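Local atomic coordinates of serine acetyltransferase (Entamoeba histolytica, PDB entry 3Q1X), a protein that probably catalyses the transfer of an acetyl group to the hydroxyl of L-serine, a step in cysteine biosynthesis. Residues A[9-12]-A[13-17]. Numbering follows the deposited sequence.
Sequences AHQL and YEMYL
Four successive i to i+4 backbone hydrogen bonds tie 9-12 to 13-17: Tyr13 N donates to Ala9 O (2.9 Å), Glu14 N to His10 O (3.0 Å), Met15 N to Gln11 O and Tyr16 N to Leu12 O. The N-H...O angles, 147° in the first and close to 160° in the other three, support each bond, and the consecutive i to i+4 spacing, with helical backbone torsions throughout, marks one unbroken alpha-helical run. His10 and Glu14 point the same way, and Glu14 CG sits over one face of the imidazole, 4.2 Å from the ring centroid and displaced toward its rim, a CH-pi contact. The carboxylate stays apart, with Glu14 OE2 4.8 Å from His10 NE2; ND1 of His10 is hydrogen-bonded to Glu58 OE1, and the hydroxyl of Tyr16 to Asp48 OD1. Both segments belong to helix 2-18 of the helical N-terminal region, remote from the left-handed beta-helix that holds the serine. One residue on from Glu14, a little over a quarter of the way round the helix, Met15 has CG anti to its carbonyl carbon (chi1 -72°), which carries the thioether back toward the preceding turn: SD lies 3.9 Å from Gln11 CG and 4.3 Å from Leu12 CD2. Gln11 and Met15 also touch Arg101 on helix 82-113, while Ala9 and Tyr13 pack on helix 59-79.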
# COMPACT_ATOMS: atom_id res chain seq x y z
N ALA A 9 11.15 15.07 27.92
CA ALA A 9 10.90 13.68 28.34
C ALA A 9 10.29 13.61 29.74
O ALA A 9 9.47 12.74 30.02
CB ALA A 9 12.17 12.86 28.28
N HIS A 10 10.71 14.53 30.61
CA HIS A 10 10.12 14.63 31.94
C HIS A 10 8.62 14.97 31.87
O HIS A 10 7.82 14.33 32.54
CB HIS A 10 10.86 15.64 32.81
CG HIS A 10 10.22 15.84 34.16
ND1 HIS A 10 10.29 14.89 35.15
CD2 HIS A 10 9.48 16.86 34.66
CE1 HIS A 10 9.63 15.32 36.21
NE2 HIS A 10 9.13 16.51 35.94
N GLN A 11 8.27 15.97 31.05
CA GLN A 11 6.87 16.38 30.87
C GLN A 11 6.01 15.26 30.28
O GLN A 11 4.94 14.95 30.81
CB GLN A 11 6.76 17.66 30.03
CG GLN A 11 5.31 18.06 29.72
CD GLN A 11 5.16 19.47 29.17
OE1 GLN A 11 6.12 20.11 28.76
NE2 GLN A 11 3.91 19.95 29.15
N LEU A 12 6.49 14.65 29.20
CA LEU A 12 5.83 13.51 28.57
C LEU A 12 5.64 12.34 29.54
O LEU A 12 4.60 11.67 29.53
CB LEU A 12 6.61 13.06 27.33
CG LEU A 12 6.58 13.95 26.08
CD1 LEU A 12 7.59 13.45 25.04
CD2 LEU A 12 5.19 14.05 25.46
N TYR A 13 6.64 12.10 30.39
CA TYR A 13 6.53 11.04 31.39
C TYR A 13 5.44 11.32 32.43
O TYR A 13 4.68 10.41 32.79
CB TYR A 13 7.88 10.79 32.07
CG TYR A 13 7.84 9.68 33.09
CD1 TYR A 13 7.71 8.35 32.69
CD2 TYR A 13 7.92 9.96 34.46
CE1 TYR A 13 7.67 7.32 33.63
CE2 TYR A 13 7.88 8.94 35.40
CZ TYR A 13 7.75 7.62 34.98
OH TYR A 13 7.71 6.62 35.91
N GLU A 14 5.38 12.56 32.91
CA GLU A 14 4.36 12.99 33.87
C GLU A 14 2.96 12.91 33.27
O GLU A 14 2.00 12.55 33.96
CB GLU A 14 4.66 14.42 34.36
CG GLU A 14 5.79 14.50 35.39
CD GLU A 14 5.46 13.79 36.70
OE1 GLU A 14 4.42 14.11 37.32
OE2 GLU A 14 6.24 12.90 37.11
N MET A 15 2.85 13.25 31.98
CA MET A 15 1.59 13.10 31.26
C MET A 15 1.19 11.63 31.18
O MET A 15 0.03 11.29 31.43
CB MET A 15 1.70 13.70 29.85
CG MET A 15 1.75 15.22 29.84
SD MET A 15 2.44 15.84 28.31
CE MET A 15 0.98 15.96 27.30
N TYR A 16 2.15 10.77 30.85
CA TYR A 16 1.94 9.32 30.84
C TYR A 16 1.39 8.83 32.18
O TYR A 16 0.40 8.11 32.22
CB TYR A 16 3.24 8.61 30.44
CG TYR A 16 3.34 7.15 30.84
CD1 TYR A 16 2.79 6.14 30.05
CD2 TYR A 16 4.02 6.77 32.01
CE1 TYR A 16 2.89 4.79 30.42
CE2 TYR A 16 4.13 5.44 32.39
CZ TYR A 16 3.57 4.45 31.59
OH TYR A 16 3.69 3.13 31.97
N LEU A 17 2.01 9.25 33.28
CA LEU A 17 1.56 8.89 34.63
C LEU A 17 0.12 9.32 34.94
O LEU A 17 -0.58 8.66 35.72
CB LEU A 17 2.52 9.45 35.68
CG LEU A 17 3.87 8.77 35.89
CD1 LEU A 17 4.65 9.56 36.93
CD2 LEU A 17 3.71 7.31 36.32